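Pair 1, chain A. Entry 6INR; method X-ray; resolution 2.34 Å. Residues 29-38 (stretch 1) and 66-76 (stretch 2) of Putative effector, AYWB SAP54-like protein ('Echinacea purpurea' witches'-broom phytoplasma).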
# COMPACT_ATOMS: atom_id res chain seq x y z
N ASN A 29 -5.28 -1.43 -8.49
CA ASN A 29 -4.03 -0.70 -8.48
C ASN A 29 -3.61 -0.48 -7.04
O ASN A 29 -2.45 -0.60 -6.71
CB ASN A 29 -4.13 0.63 -9.20
CG ASN A 29 -4.44 0.49 -10.68
OD1 ASN A 29 -4.97 1.42 -11.29
ND2 ASN A 29 -4.10 -0.66 -11.28
N LEU A 30 -4.59 -0.20 -6.21
CA LEU A 30 -4.35 -0.02 -4.77
C LEU A 30 -3.82 -1.29 -4.10
O LEU A 30 -2.88 -1.25 -3.32
CB LEU A 30 -5.61 0.43 -4.05
CG LEU A 30 -5.36 1.01 -2.66
CD1 LEU A 30 -4.32 2.11 -2.69
CD2 LEU A 30 -6.67 1.55 -2.10
N LYS A 31 -4.45 -2.40 -4.40
CA LYS A 31 -3.97 -3.70 -3.94
C LYS A 31 -2.57 -4.07 -4.43
O LYS A 31 -1.79 -4.71 -3.70
CB LYS A 31 -4.92 -4.78 -4.39
CG LYS A 31 -6.24 -4.79 -3.64
CD LYS A 31 -6.95 -6.09 -3.99
CE LYS A 31 -8.43 -6.08 -3.67
NZ LYS A 31 -9.05 -7.23 -4.38
N GLN A 32 -2.23 -3.70 -5.66
CA GLN A 32 -0.87 -3.95 -6.14
C GLN A 32 0.13 -3.11 -5.38
O GLN A 32 1.26 -3.54 -5.17
CB GLN A 32 -0.73 -3.66 -7.63
CG GLN A 32 -1.60 -4.57 -8.47
CD GLN A 32 -1.60 -4.22 -9.94
OE1 GLN A 32 -1.60 -3.05 -10.34
NE2 GLN A 32 -1.64 -5.25 -10.78
N LYS A 33 -0.26 -1.90 -5.02
CA LYS A 33 0.61 -1.03 -4.23
C LYS A 33 0.84 -1.61 -2.82
O LYS A 33 1.94 -1.62 -2.28
CB LYS A 33 0.04 0.39 -4.14
CG LYS A 33 0.44 1.33 -5.28
CD LYS A 33 -0.62 2.39 -5.51
CE LYS A 33 -0.04 3.73 -5.96
NZ LYS A 33 0.71 3.69 -7.25
N ILE A 34 -0.22 -2.12 -2.24
CA ILE A 34 -0.12 -2.70 -0.91
C ILE A 34 0.79 -3.92 -0.97
O ILE A 34 1.64 -4.12 -0.11
CB ILE A 34 -1.51 -3.09 -0.38
CG1 ILE A 34 -2.26 -1.83 0.06
CG2 ILE A 34 -1.38 -4.11 0.74
CD1 ILE A 34 -3.73 -2.05 0.17
N TYR A 35 0.58 -4.74 -1.98
CA TYR A 35 1.45 -5.92 -2.20
C TYR A 35 2.91 -5.53 -2.33
O TYR A 35 3.77 -6.15 -1.76
CB TYR A 35 1.03 -6.73 -3.42
CG TYR A 35 1.85 -8.00 -3.59
CD1 TYR A 35 3.08 -7.98 -4.23
CD2 TYR A 35 1.38 -9.22 -3.13
CE1 TYR A 35 3.82 -9.14 -4.39
CE2 TYR A 35 2.12 -10.39 -3.29
CZ TYR A 35 3.33 -10.34 -3.93
OH TYR A 35 4.07 -11.51 -4.06
N ASP A 36 3.19 -4.46 -3.06
CA ASP A 36 4.59 -4.05 -3.29
C ASP A 36 5.18 -3.41 -2.08
O ASP A 36 6.38 -3.52 -1.82
CB ASP A 36 4.74 -3.09 -4.46
CG ASP A 36 4.39 -3.73 -5.80
OD1 ASP A 36 4.43 -4.99 -5.92
OD2 ASP A 36 4.03 -2.97 -6.74
N ASN A 37 4.34 -2.69 -1.35
CA ASN A 37 4.81 -2.08 -0.09
C ASN A 37 5.13 -3.18 0.94
O ASN A 37 6.10 -3.11 1.68
CB ASN A 37 3.80 -1.09 0.47
CG ASN A 37 3.83 0.23 -0.25
OD1 ASN A 37 4.88 0.73 -0.66
ND2 ASN A 37 2.66 0.85 -0.37
N ALA A 38 4.30 -4.22 0.90
CA ALA A 38 4.47 -5.39 1.77
C ALA A 38 5.73 -6.15 1.44
O ALA A 38 6.39 -6.71 2.31
CB ALA A 38 3.29 -6.33 1.65
N ASN A 66 7.49 3.99 7.69
CA ASN A 66 6.82 4.69 6.57
C ASN A 66 5.95 3.75 5.73
O ASN A 66 4.81 4.07 5.39
CB ASN A 66 7.82 5.37 5.68
CG ASN A 66 8.51 6.55 6.35
OD1 ASN A 66 7.87 7.46 6.88
ND2 ASN A 66 9.82 6.56 6.28
N TYR A 67 6.50 2.59 5.42
CA TYR A 67 5.77 1.58 4.63
C TYR A 67 4.59 0.98 5.35
O TYR A 67 3.59 0.64 4.73
CB TYR A 67 6.70 0.49 4.10
CG TYR A 67 7.48 1.05 2.93
CD1 TYR A 67 6.82 1.55 1.80
CD2 TYR A 67 8.85 1.17 2.97
CE1 TYR A 67 7.50 2.12 0.75
CE2 TYR A 67 9.54 1.74 1.93
CZ TYR A 67 8.87 2.22 0.82
OH TYR A 67 9.56 2.79 -0.24
N LYS A 68 4.68 0.86 6.65
CA LYS A 68 3.54 0.31 7.42
C LYS A 68 2.42 1.35 7.45
O LYS A 68 1.26 1.01 7.35
CB LYS A 68 3.95 -0.09 8.84
CG LYS A 68 4.83 -1.35 8.92
CD LYS A 68 5.72 -1.32 10.16
CE LYS A 68 5.00 -1.87 11.38
NZ LYS A 68 5.82 -1.70 12.61
N GLN A 69 2.80 2.61 7.58
CA GLN A 69 1.81 3.71 7.60
C GLN A 69 1.14 3.85 6.24
O GLN A 69 -0.05 4.06 6.13
CB GLN A 69 2.44 5.02 8.01
CG GLN A 69 3.23 4.87 9.29
CD GLN A 69 4.08 6.07 9.64
OE1 GLN A 69 4.71 6.70 8.77
NE2 GLN A 69 4.14 6.39 10.95
N LEU A 70 1.96 3.72 5.22
CA LEU A 70 1.52 3.73 3.82
C LEU A 70 0.52 2.61 3.62
O LEU A 70 -0.56 2.82 3.09
CB LEU A 70 2.74 3.54 2.90
CG LEU A 70 2.82 4.20 1.54
CD1 LEU A 70 2.95 5.71 1.59
CD2 LEU A 70 4.05 3.64 0.87
N ILE A 71 0.87 1.42 4.07
CA ILE A 71 -0.01 0.27 3.88
C ILE A 71 -1.30 0.53 4.63
O ILE A 71 -2.39 0.10 4.23
CB ILE A 71 0.59 -1.07 4.38
CG1 ILE A 71 1.73 -1.52 3.47
CG2 ILE A 71 -0.49 -2.16 4.44
CD1 ILE A 71 2.23 -2.93 3.74
N ASP A 72 -1.18 1.29 5.70
CA ASP A 72 -2.29 1.54 6.62
C ASP A 72 -3.36 2.39 5.99
O ASP A 72 -4.53 2.07 6.09
CB ASP A 72 -1.83 2.21 7.92
CG ASP A 72 -1.47 1.20 9.01
OD1 ASP A 72 -2.13 0.13 9.08
OD2 ASP A 72 -0.52 1.46 9.79
N ASN A 73 -2.92 3.48 5.36
CA ASN A 73 -3.82 4.36 4.58
C ASN A 73 -4.47 3.63 3.45
O ASN A 73 -5.66 3.77 3.21
CB ASN A 73 -3.09 5.56 3.97
CG ASN A 73 -2.51 6.45 5.02
OD1 ASN A 73 -3.22 7.29 5.58
ND2 ASN A 73 -1.24 6.23 5.34
N GLN A 74 -3.67 2.84 2.75
CA GLN A 74 -4.13 2.18 1.53
C GLN A 74 -5.23 1.21 1.85
O GLN A 74 -6.20 1.11 1.11
CB GLN A 74 -2.98 1.51 0.80
CG GLN A 74 -1.98 2.56 0.38
CD GLN A 74 -0.72 2.01 -0.20
OE1 GLN A 74 -0.31 0.92 0.12
NE2 GLN A 74 -0.09 2.80 -1.08
N LYS A 75 -5.12 0.56 3.00
CA LYS A 75 -6.22 -0.32 3.44
C LYS A 75 -7.45 0.48 3.84
O LYS A 75 -8.59 0.08 3.64
CB LYS A 75 -5.79 -1.21 4.59
CG LYS A 75 -4.63 -2.13 4.25
CD LYS A 75 -4.63 -3.36 5.12
CE LYS A 75 -4.43 -3.04 6.59
NZ LYS A 75 -4.44 -4.27 7.44
N GLU A 76 -7.21 1.66 4.37
CA GLU A 76 -8.29 2.64 4.61
C GLU A 76 -9.02 3.00 3.30
O GLU A 76 -10.25 2.88 3.18
CB GLU A 76 -7.73 3.95 5.22
CG GLU A 76 -7.86 4.12 6.72
CD GLU A 76 -7.62 5.58 7.15
OE1 GLU A 76 -6.45 6.03 7.07
OE2 GLU A 76 -8.60 6.27 7.54

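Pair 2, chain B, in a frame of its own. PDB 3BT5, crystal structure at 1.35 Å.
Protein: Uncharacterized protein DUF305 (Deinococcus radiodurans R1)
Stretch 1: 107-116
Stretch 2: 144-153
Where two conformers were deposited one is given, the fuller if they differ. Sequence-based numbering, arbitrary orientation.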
# COMPACT_ATOMS: atom_id res chain seq x y z
N PHE B 107 7.61 -3.62 -10.73
CA PHE B 107 7.48 -3.07 -9.38
C PHE B 107 6.72 -1.74 -9.42
O PHE B 107 5.81 -1.51 -8.62
CB PHE B 107 8.86 -2.91 -8.74
CG PHE B 107 8.86 -2.02 -7.53
CD1 PHE B 107 8.37 -2.50 -6.32
CD2 PHE B 107 9.35 -0.73 -7.60
CE1 PHE B 107 8.38 -1.71 -5.19
CE2 PHE B 107 9.34 0.09 -6.47
CZ PHE B 107 8.84 -0.40 -5.27
N LEU B 108 7.12 -0.86 -10.34
CA LEU B 108 6.48 0.45 -10.43
C LEU B 108 5.02 0.31 -10.88
O LEU B 108 4.14 0.93 -10.29
CB LEU B 108 7.25 1.35 -11.40
CG LEU B 108 8.65 1.66 -10.87
CD1 LEU B 108 9.53 2.25 -12.00
CD2 LEU B 108 8.60 2.61 -9.69
N ARG B 109 4.76 -0.52 -11.90
CA ARG B 109 3.39 -0.70 -12.35
C ARG B 109 2.52 -1.28 -11.23
O ARG B 109 1.38 -0.82 -11.03
CB ARG B 109 3.33 -1.58 -13.59
CG ARG B 109 3.97 -0.94 -14.80
CD ARG B 109 3.66 -1.78 -15.99
NE ARG B 109 4.48 -2.99 -16.00
CZ ARG B 109 5.55 -3.16 -16.78
NH1 ARG B 109 6.24 -4.28 -16.73
NH2 ARG B 109 5.92 -2.19 -17.61
N LEU B 110 3.02 -2.28 -10.53
CA LEU B 110 2.24 -2.90 -9.48
C LEU B 110 2.02 -1.94 -8.33
O LEU B 110 0.93 -1.89 -7.77
CB LEU B 110 2.92 -4.18 -8.96
CG LEU B 110 2.99 -5.34 -9.97
CD1 LEU B 110 3.86 -6.44 -9.40
CD2 LEU B 110 1.57 -5.86 -10.30
N MET B 111 3.06 -1.19 -7.96
CA MET B 111 2.88 -0.28 -6.83
C MET B 111 1.96 0.88 -7.19
O MET B 111 1.19 1.33 -6.35
CB MET B 111 4.23 0.23 -6.32
CG MET B 111 4.12 0.97 -4.98
SD MET B 111 3.86 -0.12 -3.54
CE MET B 111 5.51 -0.80 -3.38
N ILE B 112 2.02 1.36 -8.43
CA ILE B 112 1.06 2.37 -8.85
C ILE B 112 -0.38 1.86 -8.74
O ILE B 112 -1.24 2.55 -8.20
CB ILE B 112 1.35 2.90 -10.28
CG1 ILE B 112 2.63 3.74 -10.29
CG2 ILE B 112 0.13 3.67 -10.84
CD1 ILE B 112 3.21 3.92 -11.71
N ARG B 113 -0.65 0.66 -9.25
CA ARG B 113 -2.01 0.15 -9.22
C ARG B 113 -2.45 -0.07 -7.77
O ARG B 113 -3.61 0.21 -7.40
CB ARG B 113 -2.10 -1.15 -10.05
CG ARG B 113 -3.54 -1.64 -10.28
CD ARG B 113 -3.54 -3.00 -10.97
NE ARG B 113 -2.91 -4.01 -10.14
CZ ARG B 113 -2.41 -5.17 -10.56
NH1 ARG B 113 -2.39 -5.52 -11.84
NH2 ARG B 113 -1.90 -5.98 -9.69
N HIS B 114 -1.53 -0.57 -6.96
CA HIS B 114 -1.75 -0.75 -5.55
C HIS B 114 -2.17 0.56 -4.88
O HIS B 114 -3.19 0.63 -4.16
CB HIS B 114 -0.46 -1.32 -4.96
CG HIS B 114 -0.38 -1.33 -3.48
ND1 HIS B 114 -0.07 -0.20 -2.76
CD2 HIS B 114 -0.53 -2.34 -2.59
CE1 HIS B 114 -0.04 -0.51 -1.47
NE2 HIS B 114 -0.32 -1.80 -1.34
N HIS B 115 -1.42 1.63 -5.14
CA HIS B 115 -1.74 2.91 -4.54
C HIS B 115 -3.05 3.50 -5.08
O HIS B 115 -3.79 4.13 -4.34
CB HIS B 115 -0.59 3.89 -4.84
CG HIS B 115 0.59 3.77 -3.92
ND1 HIS B 115 0.93 2.58 -3.28
CD2 HIS B 115 1.50 4.69 -3.51
CE1 HIS B 115 1.98 2.80 -2.50
NE2 HIS B 115 2.36 4.07 -2.64
N GLN B 116 -3.34 3.29 -6.35
CA GLN B 116 -4.63 3.72 -6.90
C GLN B 116 -5.76 3.02 -6.17
O GLN B 116 -6.79 3.63 -5.90
CB GLN B 116 -4.70 3.48 -8.42
CG GLN B 116 -3.72 4.38 -9.17
CD GLN B 116 -3.55 3.99 -10.62
OE1 GLN B 116 -3.67 2.83 -10.98
NE2 GLN B 116 -3.21 4.98 -11.46
N THR B 144 -0.38 10.90 0.74
CA THR B 144 0.86 10.17 0.60
C THR B 144 0.82 9.28 -0.64
O THR B 144 1.80 9.22 -1.42
CB THR B 144 1.13 9.36 1.88
OG1 THR B 144 1.31 10.28 2.97
CG2 THR B 144 2.39 8.52 1.72
N GLN B 145 -0.31 8.60 -0.87
CA GLN B 145 -0.41 7.68 -2.01
C GLN B 145 -0.28 8.49 -3.29
O GLN B 145 0.38 8.05 -4.23
CB GLN B 145 -1.79 7.00 -2.11
CG GLN B 145 -2.27 6.12 -1.03
CD GLN B 145 -1.23 5.21 -0.62
OE1 GLN B 145 -0.55 5.46 0.38
NE2 GLN B 145 -1.04 4.13 -1.39
N ARG B 146 -0.95 9.64 -3.35
CA ARG B 146 -0.94 10.43 -4.56
C ARG B 146 0.45 10.99 -4.84
O ARG B 146 0.87 11.05 -5.99
CB ARG B 146 -2.02 11.53 -4.52
CG ARG B 146 -3.44 11.00 -4.74
CD ARG B 146 -4.52 12.10 -4.67
NE ARG B 146 -5.82 11.61 -5.15
CZ ARG B 146 -6.98 12.22 -4.92
NH1 ARG B 146 -7.02 13.31 -4.18
NH2 ARG B 146 -8.11 11.71 -5.40
N GLY B 147 1.17 11.41 -3.79
CA GLY B 147 2.55 11.86 -3.99
C GLY B 147 3.41 10.73 -4.55
O GLY B 147 4.17 10.93 -5.50
N GLU B 148 3.29 9.54 -3.97
CA GLU B 148 4.12 8.42 -4.42
C GLU B 148 3.76 7.97 -5.84
O GLU B 148 4.65 7.60 -6.61
CB GLU B 148 4.04 7.27 -3.41
CG GLU B 148 4.73 7.67 -2.10
CD GLU B 148 4.67 6.62 -1.00
OE1 GLU B 148 3.96 5.58 -1.13
OE2 GLU B 148 5.36 6.84 0.02
N ILE B 149 2.47 7.97 -6.18
CA ILE B 149 2.08 7.66 -7.55
C ILE B 149 2.76 8.62 -8.53
O ILE B 149 3.31 8.20 -9.54
CB ILE B 149 0.54 7.75 -7.73
CG1 ILE B 149 -0.14 6.58 -7.01
CG2 ILE B 149 0.17 7.76 -9.21
CD1 ILE B 149 -1.64 6.79 -6.89
N ARG B 150 2.74 9.91 -8.23
CA ARG B 150 3.33 10.87 -9.16
C ARG B 150 4.83 10.61 -9.34
O ARG B 150 5.39 10.66 -10.47
CB ARG B 150 3.06 12.30 -8.68
CG ARG B 150 3.34 13.34 -9.78
CD ARG B 150 2.25 13.37 -10.85
NE ARG B 150 1.01 13.88 -10.28
CZ ARG B 150 0.72 15.18 -10.20
NH1 ARG B 150 1.56 16.10 -10.69
NH2 ARG B 150 -0.42 15.55 -9.64
N THR B 151 5.54 10.36 -8.23
CA THR B 151 6.95 10.01 -8.33
C THR B 151 7.14 8.74 -9.15
O THR B 151 7.99 8.69 -10.05
CB THR B 151 7.56 9.83 -6.93
OG1 THR B 151 7.46 11.06 -6.20
CG2 THR B 151 9.04 9.40 -7.00
N MET B 152 6.37 7.70 -8.85
CA MET B 152 6.56 6.45 -9.56
C MET B 152 6.30 6.59 -11.06
O MET B 152 6.99 5.98 -11.87
CB MET B 152 5.68 5.36 -8.96
CG MET B 152 6.15 4.96 -7.58
SD MET B 152 5.24 3.52 -6.95
CE MET B 152 3.66 4.27 -6.58
N GLU B 153 5.30 7.38 -11.43
CA GLU B 153 5.03 7.62 -12.85
C GLU B 153 6.22 8.33 -13.50
O GLU B 153 6.57 8.04 -14.65
CB GLU B 153 3.75 8.44 -13.04
CG GLU B 153 2.53 7.67 -12.63
CD GLU B 153 1.26 8.47 -12.65
OE1 GLU B 153 1.32 9.70 -12.45
OE2 GLU B 153 0.19 7.85 -12.84

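In both pairs two helices run nearly antiparallel, their axes approaching to 9.6 Å at 160° in pair 1 and to 9.5 Å at 154° in pair 2. Fourteen central residues superpose with an RMSD of 0.2 Å, and the register agrees: Leu A30 faces Gln A74 as Leu B108 faces Met B152, Ile A34 faces Ile A71 as Ile B112 faces Ile B149, and Asn A37 faces Tyr A67 as His B115 faces Gln B145.

The isoleucines form the common center. Ile A34, Ile A71, Ile B112 and Ile B149 share one rotamer, chi1 m and chi2 t, and the matched side-chain centers nearly coincide. Their CA-to-CB bonds point sideways, but the branched ends come nearer the partner helix, so that CG2 of Ile A34 lies 4.3 Å from CG2 of Ile A71, and CG2 of Ile B112 lies 4.4 Å from CG2 of Ile B149. A beta-branched, apolar side chain suits this place because it can make two contacts at once: in pair 1 CG2 of Ile A71 meets CG2 of Ile A34 while CD1 of Ile A71 lies 4.1 Å from O of Ile A34.

Next to this center, each helix offers a knob to the other: Asn A37 and Gln A74 in pair 1, His B115 and Met B152 in pair 2. Here the chemistry diverges. In pair 1 the two knobs are both amides and bond to each other, ND2 of Asn A37 donating to OE1 of Gln A74 at 3.0 Å. The long, flexible glutamine spans the gap while its aliphatic part packs, CB lying 3.8 Å from CD1 of Leu A30. In pair 2 the equivalent of Gln A74 is Met B152, likewise unbranched at CB and CG but apolar. Its SD sits 3.4 Å from CG of Met B111, and its CE lies over one face of the His B115 ring, 4.1 Å from the centroid, a CH-pi contact.

The histidine turns its polarity elsewhere: NE2 of His B115 donates to OE1 of Glu B148 at 2.7 Å, with the carboxylate at the ring edge. NE2 of Gln B145 covers the face opposite the methionine, 3.0 Å from CG of His B115. The flat imidazole thus packs through its faces and bonds at its edge. At the position of Glu B148, pair 1 has Leu A70, whose CD2 approaches ND2 of Asn A37 to 3.4 Å; at that of Gln B145 it has Tyr A67, whose CD1 lies 3.2 Å from OD1 of Asn A37.

Asparagine and histidine thus occupy matching holes, and in each pair the knob from the other helix suits its neighbor: an amide completes a hydrogen bond, whereas a methionine methyl covers one face of a ring.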